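Endoglucanase (Ruminococcus champanellensis, PDB 6WQV) probably hydrolyses internal beta-1,4 linkages in cellulose and related plant polysaccharides as a broad-specificity endoglucanase of glycoside hydrolase family 5. Local coordinates at residues C55-K60 with M97-E102; T195-G200 with N234-D239; L208-Y213 with V226-T231; A215-T220 with Y274-A279. All blocks are in the same frame, centred on the assembly; numbering follows the deposited sequence.

Contact 1 of 4, residues C55-K60 with M97-E102; sequences CPMTTK and MNRVQE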
loop_
_atom_site.group_PDB
_atom_site.type_symbol
_atom_site.label_atom_id
_atom_site.label_comp_id
_atom_site.label_asym_id
_atom_site.label_seq_id
_atom_site.Cartn_x
_atom_site.Cartn_y
_atom_site.Cartn_z
ATOM N N CYS A 55 14.260 -2.675 -10.893
ATOM C CA CYS A 55 13.432 -1.740 -11.618
ATOM C C CYS A 55 14.278 -0.613 -12.192
ATOM O O CYS A 55 15.284 -0.221 -11.588
ATOM C CB CYS A 55 12.366 -1.165 -10.682
ATOM S SG CYS A 55 11.169 -2.420 -10.159
ATOM N N PRO A 56 13.924 -0.117 -13.371
ATOM C CA PRO A 56 14.598 1.062 -13.918
ATOM C C PRO A 56 14.106 2.317 -13.211
ATOM O O PRO A 56 13.138 2.301 -12.455
ATOM C CB PRO A 56 14.160 1.054 -15.386
ATOM C CG PRO A 56 12.790 0.450 -15.342
ATOM C CD PRO A 56 12.836 -0.595 -14.249
ATOM N N MET A 57 14.796 3.425 -13.476
ATOM C CA MET A 57 14.301 4.708 -13.002
ATOM C C MET A 57 12.891 4.947 -13.538
ATOM O O MET A 57 12.627 4.781 -14.730
ATOM C CB MET A 57 15.244 5.824 -13.447
ATOM C CG MET A 57 16.597 5.812 -12.751
ATOM S SD MET A 57 16.489 6.144 -10.978
ATOM C CE MET A 57 15.714 7.756 -11.036
ATOM N N THR A 58 11.971 5.312 -12.649
ATOM C CA THR A 58 10.586 5.510 -13.053
ATOM C C THR A 58 10.483 6.749 -13.926
ATOM O O THR A 58 11.166 7.751 -13.696
ATOM C CB THR A 58 9.691 5.680 -11.823
ATOM O OG1 THR A 58 9.943 4.614 -10.893
ATOM C CG2 THR A 58 8.196 5.686 -12.203
ATOM N N THR A 59 9.637 6.674 -14.952
ATOM C CA THR A 59 9.393 7.805 -15.832
ATOM C C THR A 59 7.901 8.105 -15.894
ATOM O O THR A 59 7.050 7.254 -15.621
ATOM C CB THR A 59 9.873 7.519 -17.255
ATOM O OG1 THR A 59 9.077 6.452 -17.788
ATOM C CG2 THR A 59 11.335 7.156 -17.265
ATOM N N LYS A 60 7.593 9.337 -16.301
ATOM C CA LYS A 60 6.205 9.706 -16.558
ATOM C C LYS A 60 5.569 8.771 -17.583
ATOM O O LYS A 60 4.397 8.408 -17.458
ATOM C CB LYS A 60 6.167 11.154 -17.046
ATOM C CG LYS A 60 4.818 11.654 -17.481
ATOM C CD LYS A 60 3.897 11.835 -16.284
ATOM C CE LYS A 60 2.909 12.965 -16.518
ATOM N NZ LYS A 60 2.058 12.736 -17.721
ATOM N N MET A 97 13.541 13.218 -0.741
ATOM C CA MET A 97 12.221 13.832 -0.715
ATOM C C MET A 97 11.878 14.430 -2.072
ATOM O O MET A 97 10.737 14.316 -2.529
ATOM C CB MET A 97 12.150 14.883 0.394
ATOM C CG MET A 97 10.757 15.458 0.607
ATOM S SD MET A 97 9.578 14.285 1.323
ATOM C CE MET A 97 9.902 14.434 3.077
ATOM N N ASN A 98 12.867 15.042 -2.743
ATOM C CA ASN A 98 12.631 15.630 -4.058
ATOM C C ASN A 98 12.255 14.561 -5.074
ATOM O O ASN A 98 11.351 14.761 -5.893
ATOM C CB ASN A 98 13.870 16.385 -4.550
ATOM C CG ASN A 98 14.125 17.676 -3.794
ATOM O OD1 ASN A 98 13.265 18.167 -3.064
ATOM N ND2 ASN A 98 15.312 18.238 -3.973
ATOM N N ARG A 99 12.946 13.421 -5.050
ATOM C CA ARG A 99 12.613 12.358 -5.992
ATOM C C ARG A 99 11.231 11.786 -5.715
ATOM O O ARG A 99 10.460 11.528 -6.650
ATOM C CB ARG A 99 13.679 11.260 -5.956
ATOM C CG ARG A 99 13.379 10.092 -6.881
ATOM C CD ARG A 99 13.212 10.522 -8.330
ATOM N NE ARG A 99 12.858 9.368 -9.150
ATOM C CZ ARG A 99 12.326 9.437 -10.368
ATOM N NH1 ARG A 99 12.067 10.603 -10.933
ATOM N NH2 ARG A 99 12.033 8.316 -11.011
ATOM N N VAL A 100 10.894 11.561 -4.438
ATOM C CA VAL A 100 9.559 11.074 -4.115
ATOM C C VAL A 100 8.510 12.023 -4.682
ATOM O O VAL A 100 7.509 11.591 -5.267
ATOM C CB VAL A 100 9.397 10.889 -2.591
ATOM C CG1 VAL A 100 7.955 10.524 -2.254
ATOM C CG2 VAL A 100 10.330 9.817 -2.060
ATOM N N GLN A 101 8.724 13.327 -4.524
ATOM C CA GLN A 101 7.757 14.289 -5.050
ATOM C C GLN A 101 7.668 14.217 -6.572
ATOM O O GLN A 101 6.571 14.335 -7.138
ATOM C CB GLN A 101 8.099 15.700 -4.584
ATOM C CG GLN A 101 7.126 16.739 -5.103
ATOM C CD GLN A 101 7.225 18.044 -4.361
ATOM O OE1 GLN A 101 8.305 18.442 -3.931
ATOM N NE2 GLN A 101 6.095 18.725 -4.207
ATOM N N GLU A 102 8.805 14.040 -7.253
ATOM C CA GLU A 102 8.783 13.881 -8.708
ATOM C C GLU A 102 7.889 12.717 -9.123
ATOM O O GLU A 102 7.117 12.821 -10.088
ATOM C CB GLU A 102 10.200 13.630 -9.234
ATOM C CG GLU A 102 11.139 14.822 -9.251
ATOM C CD GLU A 102 12.522 14.504 -9.837
ATOM O OE1 GLU A 102 12.749 13.374 -10.331
ATOM O OE2 GLU A 102 13.390 15.402 -9.804
#

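Contact 2 of 4, residues T195-G200 with N234-D239; sequences TVRATG and NKLIVD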
loop_
_atom_site.group_PDB
_atom_site.type_symbol
_atom_site.label_atom_id
_atom_site.label_comp_id
_atom_site.label_asym_id
_atom_site.label_seq_id
_atom_site.Cartn_x
_atom_site.Cartn_y
_atom_site.Cartn_z
ATOM N N THR A 195 -0.511 13.435 13.821
ATOM C CA THR A 195 0.619 14.158 13.242
ATOM C C THR A 195 0.213 14.861 11.954
ATOM O O THR A 195 0.596 16.013 11.713
ATOM C CB THR A 195 1.762 13.170 12.993
ATOM O OG1 THR A 195 2.239 12.649 14.244
ATOM C CG2 THR A 195 2.923 13.813 12.216
ATOM N N VAL A 196 -0.582 14.191 11.119
ATOM C CA VAL A 196 -1.013 14.803 9.872
ATOM C C VAL A 196 -1.983 15.947 10.138
ATOM O O VAL A 196 -1.855 17.032 9.558
ATOM C CB VAL A 196 -1.620 13.729 8.950
ATOM C CG1 VAL A 196 -2.291 14.384 7.753
ATOM C CG2 VAL A 196 -0.561 12.729 8.503
ATOM N N ARG A 197 -2.960 15.742 11.032
ATOM C CA ARG A 197 -3.972 16.774 11.249
ATOM C C ARG A 197 -3.363 18.037 11.849
ATOM O O ARG A 197 -3.882 19.140 11.632
ATOM C CB ARG A 197 -5.102 16.249 12.136
ATOM C CG ARG A 197 -5.838 15.034 11.597
ATOM C CD ARG A 197 -6.400 15.280 10.196
ATOM N NE ARG A 197 -7.252 14.164 9.799
ATOM C CZ ARG A 197 -7.455 13.780 8.547
ATOM N NH1 ARG A 197 -6.864 14.422 7.537
ATOM N NH2 ARG A 197 -8.250 12.746 8.308
ATOM N N ALA A 198 -2.262 17.895 12.592
ATOM C CA ALA A 198 -1.583 19.021 13.216
ATOM C C ALA A 198 -0.960 19.977 12.210
ATOM O O ALA A 198 -0.530 21.068 12.611
ATOM C CB ALA A 198 -0.502 18.476 14.153
ATOM N N THR A 199 -0.893 19.611 10.934
ATOM C CA THR A 199 -0.356 20.507 9.916
ATOM C C THR A 199 -1.434 21.347 9.244
ATOM O O THR A 199 -1.099 22.268 8.496
ATOM C CB THR A 199 0.455 19.741 8.861
ATOM O OG1 THR A 199 -0.377 18.812 8.150
ATOM C CG2 THR A 199 1.593 18.980 9.524
ATOM N N GLY A 200 -2.711 21.062 9.497
ATOM C CA GLY A 200 -3.770 21.907 8.978
ATOM C C GLY A 200 -3.805 21.983 7.455
ATOM O O GLY A 200 -3.292 21.123 6.734
ATOM N N ASN A 234 -15.273 10.858 8.942
ATOM C CA ASN A 234 -15.391 10.047 7.726
ATOM C C ASN A 234 -14.242 10.263 6.748
ATOM O O ASN A 234 -14.454 10.366 5.539
ATOM C CB ASN A 234 -16.733 10.311 7.047
ATOM C CG ASN A 234 -17.900 9.898 7.903
ATOM O OD1 ASN A 234 -17.941 8.776 8.393
ATOM N ND2 ASN A 234 -18.845 10.812 8.114
ATOM N N LYS A 235 -13.010 10.282 7.260
ATOM C CA LYS A 235 -11.840 10.480 6.411
ATOM C C LYS A 235 -10.821 9.346 6.489
ATOM O O LYS A 235 -9.748 9.463 5.885
ATOM C CB LYS A 235 -11.144 11.808 6.752
ATOM C CG LYS A 235 -11.970 13.058 6.519
ATOM C CD LYS A 235 -12.138 13.390 5.043
ATOM C CE LYS A 235 -12.794 14.750 4.872
ATOM N NZ LYS A 235 -12.700 15.224 3.466
ATOM N N LEU A 236 -11.113 8.260 7.199
ATOM C CA LEU A 236 -10.153 7.186 7.407
ATOM C C LEU A 236 -10.567 5.918 6.670
ATOM O O LEU A 236 -11.748 5.557 6.633
ATOM C CB LEU A 236 -9.985 6.872 8.897
ATOM C CG LEU A 236 -9.519 8.045 9.758
ATOM C CD1 LEU A 236 -9.347 7.599 11.217
ATOM C CD2 LEU A 236 -8.236 8.662 9.248
ATOM N N ILE A 237 -9.562 5.239 6.114
ATOM C CA ILE A 237 -9.726 4.016 5.341
ATOM C C ILE A 237 -8.764 2.966 5.881
ATOM O O ILE A 237 -7.588 3.258 6.115
ATOM C CB ILE A 237 -9.402 4.280 3.859
ATOM C CG1 ILE A 237 -10.269 5.402 3.294
ATOM C CG2 ILE A 237 -9.544 3.006 3.030
ATOM C CD1 ILE A 237 -9.681 6.033 2.033
ATOM N N VAL A 238 -9.242 1.741 6.027
ATOM C CA VAL A 238 -8.378 0.628 6.411
ATOM C C VAL A 238 -7.798 -0.019 5.160
ATOM O O VAL A 238 -8.509 -0.235 4.166
ATOM C CB VAL A 238 -9.147 -0.398 7.261
ATOM C CG1 VAL A 238 -8.287 -1.638 7.506
ATOM C CG2 VAL A 238 -9.583 0.234 8.585
ATOM N N ASP A 239 -6.509 -0.345 5.208
ATOM C CA ASP A 239 -5.834 -1.055 4.126
ATOM C C ASP A 239 -5.617 -2.507 4.532
ATOM O O ASP A 239 -4.948 -2.791 5.535
ATOM C CB ASP A 239 -4.491 -0.419 3.759
ATOM C CG ASP A 239 -3.844 -1.064 2.522
ATOM O OD1 ASP A 239 -4.350 -2.096 2.030
ATOM O OD2 ASP A 239 -2.820 -0.536 2.043
#

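Contact 3 of 4, residues L208-Y213 with V226-T231; sequences LMVPTY and VLPTDT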
loop_
_atom_site.group_PDB
_atom_site.type_symbol
_atom_site.label_atom_id
_atom_site.label_comp_id
_atom_site.label_asym_id
_atom_site.label_seq_id
_atom_site.Cartn_x
_atom_site.Cartn_y
_atom_site.Cartn_z
ATOM N N LEU A 208 -7.005 9.493 4.854
ATOM C CA LEU A 208 -5.826 8.791 5.330
ATOM C C LEU A 208 -6.127 7.301 5.435
ATOM O O LEU A 208 -7.251 6.899 5.744
ATOM C CB LEU A 208 -5.433 9.317 6.707
ATOM C CG LEU A 208 -5.303 10.834 6.867
ATOM C CD1 LEU A 208 -5.003 11.156 8.331
ATOM C CD2 LEU A 208 -4.251 11.394 5.944
ATOM N N MET A 209 -5.105 6.490 5.175
ATOM C CA MET A 209 -5.221 5.037 5.221
ATOM C C MET A 209 -4.363 4.491 6.356
ATOM O O MET A 209 -3.262 4.992 6.615
ATOM C CB MET A 209 -4.787 4.407 3.885
ATOM C CG MET A 209 -5.816 4.526 2.758
ATOM S SD MET A 209 -5.155 4.091 1.131
ATOM C CE MET A 209 -4.433 2.540 1.571
ATOM N N VAL A 210 -4.884 3.479 7.045
ATOM C CA VAL A 210 -4.176 2.810 8.136
ATOM C C VAL A 210 -4.326 1.301 8.004
ATOM O O VAL A 210 -5.412 0.805 7.661
ATOM C CB VAL A 210 -4.672 3.265 9.520
ATOM C CG1 VAL A 210 -4.243 4.695 9.817
ATOM C CG2 VAL A 210 -6.196 3.113 9.639
ATOM N N PRO A 211 -3.268 0.539 8.295
ATOM C CA PRO A 211 -3.387 -0.926 8.256
ATOM C C PRO A 211 -3.741 -1.535 9.596
ATOM O O PRO A 211 -3.476 -0.938 10.643
ATOM C CB PRO A 211 -1.977 -1.368 7.857
ATOM C CG PRO A 211 -1.115 -0.352 8.593
ATOM C CD PRO A 211 -1.883 0.964 8.548
ATOM N N THR A 212 -4.318 -2.732 9.570
ATOM C CA THR A 212 -4.309 -3.608 10.723
ATOM C C THR A 212 -2.910 -4.196 10.886
ATOM O O THR A 212 -1.999 -3.947 10.084
ATOM C CB THR A 212 -5.282 -4.748 10.473
ATOM O OG1 THR A 212 -4.901 -5.360 9.235
ATOM C CG2 THR A 212 -6.723 -4.253 10.363
ATOM N N TYR A 213 -2.738 -5.004 11.933
ATOM C CA TYR A 213 -1.536 -5.815 12.090
ATOM C C TYR A 213 -1.243 -6.551 10.780
ATOM O O TYR A 213 -2.100 -7.271 10.263
ATOM C CB TYR A 213 -1.715 -6.821 13.249
ATOM C CG TYR A 213 -0.486 -7.686 13.428
ATOM C CD1 TYR A 213 -0.259 -8.763 12.587
ATOM C CD2 TYR A 213 0.476 -7.395 14.388
ATOM C CE1 TYR A 213 0.880 -9.529 12.694
ATOM C CE2 TYR A 213 1.623 -8.162 14.504
ATOM C CZ TYR A 213 1.821 -9.224 13.653
ATOM O OH TYR A 213 2.958 -9.990 13.767
ATOM N N VAL A 226 -8.417 -0.858 16.525
ATOM C CA VAL A 226 -9.173 0.339 16.886
ATOM C C VAL A 226 -8.897 1.398 15.820
ATOM O O VAL A 226 -7.744 1.787 15.612
ATOM C CB VAL A 226 -8.764 0.860 18.276
ATOM C CG1 VAL A 226 -9.450 2.190 18.585
ATOM C CG2 VAL A 226 -9.083 -0.156 19.366
ATOM N N LEU A 227 -9.944 1.866 15.151
ATOM C CA LEU A 227 -9.755 2.958 14.199
ATOM C C LEU A 227 -9.376 4.219 14.969
ATOM O O LEU A 227 -10.026 4.539 15.974
ATOM C CB LEU A 227 -11.036 3.198 13.409
ATOM C CG LEU A 227 -10.918 4.023 12.126
ATOM C CD1 LEU A 227 -10.160 3.283 11.045
ATOM C CD2 LEU A 227 -12.322 4.427 11.664
ATOM N N PRO A 228 -8.343 4.953 14.545
ATOM C CA PRO A 228 -7.961 6.171 15.273
ATOM C C PRO A 228 -9.119 7.148 15.416
ATOM O O PRO A 228 -9.997 7.236 14.554
ATOM C CB PRO A 228 -6.851 6.777 14.405
ATOM C CG PRO A 228 -6.294 5.656 13.663
ATOM C CD PRO A 228 -7.406 4.656 13.449
ATOM N N THR A 229 -9.115 7.878 16.528
ATOM C CA THR A 229 -9.983 9.038 16.677
ATOM C C THR A 229 -9.452 10.162 15.798
ATOM O O THR A 229 -8.248 10.418 15.752
ATOM C CB THR A 229 -9.986 9.477 18.140
ATOM O OG1 THR A 229 -10.513 8.421 18.955
ATOM C CG2 THR A 229 -10.834 10.733 18.361
ATOM N N ASP A 230 -10.354 10.815 15.071
ATOM C CA ASP A 230 -9.991 11.834 14.099
ATOM C C ASP A 230 -10.607 13.166 14.501
ATOM O O ASP A 230 -11.526 13.237 15.321
ATOM C CB ASP A 230 -10.439 11.419 12.678
ATOM C CG ASP A 230 -9.570 12.016 11.563
ATOM O OD1 ASP A 230 -8.756 12.935 11.812
ATOM O OD2 ASP A 230 -9.707 11.550 10.410
ATOM N N THR A 231 -10.052 14.234 13.941
ATOM C CA THR A 231 -10.528 15.588 14.157
ATOM C C THR A 231 -11.635 15.973 13.190
ATOM O O THR A 231 -12.237 17.042 13.343
ATOM C CB THR A 231 -9.355 16.539 13.949
ATOM O OG1 THR A 231 -8.765 16.262 12.676
ATOM C CG2 THR A 231 -8.295 16.339 15.016
#

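Contact 4 of 4, residues A215-T220 with Y274-A279; sequences ASCSST and YNSFGA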
loop_
_atom_site.group_PDB
_atom_site.type_symbol
_atom_site.label_atom_id
_atom_site.label_comp_id
_atom_site.label_asym_id
_atom_site.label_seq_id
_atom_site.Cartn_x
_atom_site.Cartn_y
_atom_site.Cartn_z
ATOM N N ALA A 215 -1.349 -5.681 7.899
ATOM C CA ALA A 215 -2.396 -5.418 6.907
ATOM C C ALA A 215 -3.212 -6.673 6.615
ATOM O O ALA A 215 -3.666 -6.902 5.490
ATOM C CB ALA A 215 -1.822 -4.823 5.619
ATOM N N SER A 216 -3.404 -7.497 7.641
ATOM C CA SER A 216 -4.110 -8.758 7.512
ATOM C C SER A 216 -5.518 -8.627 8.062
ATOM O O SER A 216 -5.751 -7.948 9.071
ATOM C CB SER A 216 -3.383 -9.867 8.273
ATOM O OG SER A 216 -4.143 -11.067 8.299
ATOM N N CYS A 217 -6.456 -9.303 7.409
ATOM C CA CYS A 217 -7.823 -9.431 7.889
ATOM C C CYS A 217 -7.992 -10.851 8.404
ATOM O O CYS A 217 -7.999 -11.811 7.623
ATOM C CB CYS A 217 -8.823 -9.142 6.771
ATOM S SG CYS A 217 -10.533 -9.213 7.338
ATOM N N SER A 218 -8.097 -10.976 9.722
ATOM C CA SER A 218 -8.453 -12.210 10.398
ATOM C C SER A 218 -9.211 -11.793 11.651
ATOM O O SER A 218 -9.176 -10.626 12.052
ATOM C CB SER A 218 -7.218 -13.015 10.794
ATOM O OG SER A 218 -6.504 -12.345 11.818
ATOM N N SER A 219 -9.885 -12.757 12.283
ATOM C CA SER A 219 -10.594 -12.462 13.524
ATOM C C SER A 219 -9.657 -11.836 14.547
ATOM O O SER A 219 -10.013 -10.867 15.231
ATOM C CB SER A 219 -11.198 -13.748 14.084
ATOM O OG SER A 219 -12.083 -14.326 13.144
ATOM N N THR A 220 -8.437 -12.364 14.641
ATOM C CA THR A 220 -7.490 -11.892 15.641
ATOM C C THR A 220 -7.113 -10.433 15.407
ATOM O O THR A 220 -7.115 -9.625 16.343
ATOM C CB THR A 220 -6.253 -12.786 15.614
ATOM O OG1 THR A 220 -6.634 -14.132 15.937
ATOM C CG2 THR A 220 -5.218 -12.292 16.598
ATOM N N TYR A 274 -15.302 -7.359 3.778
ATOM C CA TYR A 274 -16.512 -6.551 3.791
ATOM C C TYR A 274 -17.176 -6.578 5.161
ATOM O O TYR A 274 -17.531 -5.529 5.716
ATOM C CB TYR A 274 -17.469 -7.077 2.722
ATOM C CG TYR A 274 -18.817 -6.416 2.733
ATOM C CD1 TYR A 274 -18.958 -5.087 2.366
ATOM C CD2 TYR A 274 -19.954 -7.117 3.106
ATOM C CE1 TYR A 274 -20.195 -4.474 2.373
ATOM C CE2 TYR A 274 -21.192 -6.518 3.111
ATOM C CZ TYR A 274 -21.308 -5.196 2.751
ATOM O OH TYR A 274 -22.549 -4.601 2.762
ATOM N N ASN A 275 -17.358 -7.775 5.720
ATOM C CA ASN A 275 -18.075 -7.894 6.982
ATOM C C ASN A 275 -17.309 -7.244 8.127
ATOM O O ASN A 275 -17.929 -6.715 9.052
ATOM C CB ASN A 275 -18.321 -9.362 7.319
ATOM C CG ASN A 275 -19.416 -9.980 6.487
ATOM O OD1 ASN A 275 -20.249 -9.280 5.912
ATOM N ND2 ASN A 275 -19.431 -11.307 6.428
ATOM N N SER A 276 -15.975 -7.289 8.085
ATOM C CA SER A 276 -15.162 -6.750 9.173
ATOM C C SER A 276 -15.154 -5.226 9.179
ATOM O O SER A 276 -15.071 -4.615 10.255
ATOM C CB SER A 276 -13.728 -7.275 9.043
ATOM O OG SER A 276 -13.661 -8.681 9.222
ATOM N N PHE A 277 -15.249 -4.601 8.003
ATOM C CA PHE A 277 -15.052 -3.158 7.870
ATOM C C PHE A 277 -16.204 -2.472 7.140
ATOM O O PHE A 277 -16.988 -1.758 7.769
ATOM C CB PHE A 277 -13.704 -2.892 7.200
ATOM C CG PHE A 277 -12.535 -3.390 8.007
ATOM C CD1 PHE A 277 -12.202 -2.781 9.198
ATOM C CD2 PHE A 277 -11.804 -4.491 7.594
ATOM C CE1 PHE A 277 -11.144 -3.239 9.956
ATOM C CE2 PHE A 277 -10.743 -4.955 8.347
ATOM C CZ PHE A 277 -10.413 -4.327 9.536
ATOM N N GLY A 278 -16.324 -2.677 5.827
ATOM C CA GLY A 278 -17.318 -1.930 5.066
ATOM C C GLY A 278 -18.730 -2.071 5.606
ATOM O O GLY A 278 -19.486 -1.094 5.657
ATOM N N ALA A 279 -19.111 -3.284 6.017
ATOM C CA ALA A 279 -20.457 -3.495 6.540
ATOM C C ALA A 279 -20.693 -2.766 7.858
ATOM O O ALA A 279 -21.848 -2.488 8.198
ATOM C CB ALA A 279 -20.723 -4.989 6.737
#

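Contact 1 of 4, residues C55-K60 with M97-E102
Arg99 reaches out of helix 94-108 of this (beta/alpha)8 barrel to touch Met57 and Thr58, in the loop that leads into the neighbouring helix 60-68. One hydrogen bond joins the two segments: NH2 of Arg99 donates to the carbonyl O of Thr58 at 2.9 Å, fairly straight at 158°. The oxygen sits at the edge of the guanidinium, close to its plane, whereas the donor stands 24° off the plane of the Thr58 carbonyl.

Salt bridges and a further hydrogen bond hold the same group in its rotation. NH1 of Arg99 forms a salt bridge with OE1 of Glu102, less than one helical turn further on, again 2.9 Å long and in the guanidinium plane; Tyr106 bonds to NH1 as well. NE pairs with Glu50, whose second carboxylate oxygen is bonded to OG1 of Thr58, so one acid positions both partners of the contact. A leucine in place of Arg99 would probably leave Glu50 without its ion-pair mate and the carbonyl of Thr58 without its main donor.

The rest is packing. CB of Thr58 rests 3.6 Å from NH2 of Arg99. Met57 starts off to one side, but bends at both chi2 and chi3 bring its terminal methyl over one guanidinium face, with CE 3.7 Å from NH2 of Arg99.

Contact 2 of 4, residues T195-G200 with N234-D239
Arg197, in the last turn of helix 179-197, and Lys235, just ahead of barrel strand 236-241, mark the nearest approach of the two backbones, with their CA atoms still 11.2 Å apart, so the gap is bridged by side chains alone. The long chains of Arg197 and Lys235 cross at about a right angle. NH2 of Arg197 comes within 3.4 Å of CB of Lys235 and 4.2 Å of CD2 of Leu236, both carbons lying oblique to the guanidinium. Lys235 starts toward the arginine, yet its bend at chi2 (-73°) carries the ammonium away to Asp13 and the carbonyls of Leu14 and Ile205. Arg197 has partners of its own: NE pairs with Asp230, and NH1 bonds to the carbonyls of Asn203 and Arg206.

Beyond Arg197 comes a type I turn, Arg197 to Gly200. There O of Val196 takes two bonds, from N of Thr199 and, at 2.7 Å, from OG1 of Thr199.

No hydrogen bond crosses between the segments. Arg197 brings NH2 against the methylenes of Lys235, and each charge is met by a different acid, an outcome that lets the two basic side chains share a buried site, probably with little electrostatic cost.

Contact 3 of 4, residues L208-Y213 with V226-T231
Val210 meets Leu227 and Pro228 through a single methyl, CG2, which is 4.2 Å from CD1 of Leu227 and 4.3 Å from CD of Pro228. This is purely apolar packing inside a beta-alpha-beta crossover of the TIM barrel: strand 208-211 supplies the valine, and the loop returning from helix 219-223 to strand 236-241 supplies the other two. The backbones stay well separated, CA of Val210 lying 8.2 Å from CA of Leu227. Leu227 sets out to one side, and its branch then brings CD1 round to the valine, while Pro228 starts toward the strand and meets it with CD.

One shell out, helix 179-197 steadies both partners. Asn189 packs on Val210 and donates through its amide to the carbonyl of Pro211, and the loop is held by Gln190, bonded to N of Thr229, and Asn186, bonded to N of Val226. On the strand side, backbone bonds tie Val210 to Ile237 and Met209 to Phe159 and Gly161, fixing the valine between its two neighbours in the barrel.

Further along the loop OD1 of Asp230, the oxygen that pairs with Arg197, also receives N of Thr231 at 2.8 Å, on the anti side and 30° out of the carboxylate plane.

Contact 4 of 4, residues A215-T220 with Y274-A279
Cys217 pushes its thiol against Ser276 and Phe277 near the end of helix 263-278, bringing together parts of two successive beta-alpha units of the barrel. Three side chains carry the contact. SG of Cys217 lies 3.7 Å from OG of Ser276 and 4.1 Å from CB of Ser276, a close approach but not a hydrogen bond: the serine hydroxyl bonds instead to the carbonyl of Glu272, one turn back in its own helix. The apolar contact is longer, SG of Cys217 standing 4.4 Å from CE2 of Phe277, oblique to the ring. SG lies opposite the backbone N (chi1 -177°), which sets the sulfur against both Ser276 and Phe277.

Hydrogen bonding shapes each side separately. Ser218 is the N-cap of helix 219-223, and Thr221 OG1 bonds to O of Ser216 and N of Ser218, bracketing the cysteine. In the other segment the helix widens into a pi-type turn, closed by N of Ala279 bonding to O of Tyr274 at 2.8 Å; CB of Ala279 then lies over one face of the Tyr274 ring, offset toward its rim.

Val222 of helix 219-223 touches Cys217, Ser276 and Phe277 alike, and Ile240 of strand 236-241 packs on Cys217 and Phe277, so the short helix, the long helix and the barrel wall converge on this contact.

How the contacts relate
From the N terminus, contact 1 comes first and closes its loop before the others open, joining the entry to helix 60-68 with helix 94-108; the centres of contacts 1 and 2 are about 25 Å apart, and contacts 3 and 4 lie farther off still. Contact 2 then spans from the end of helix 179-197 to strand 236-241, and contact 3 nests inside that loop, drawing the return segment 226-231 onto strand 208-211. Contact 4 crosses both, since 215-220 lies within their loops and 274-279 beyond them. Strands 208-211 and 236-241 are neighbours in the barrel, so contacts 2 and 3 share one patch of wall, while Phe277 of contact 4 packs on Val238 and Thr212, linking helix 263-278 to that patch.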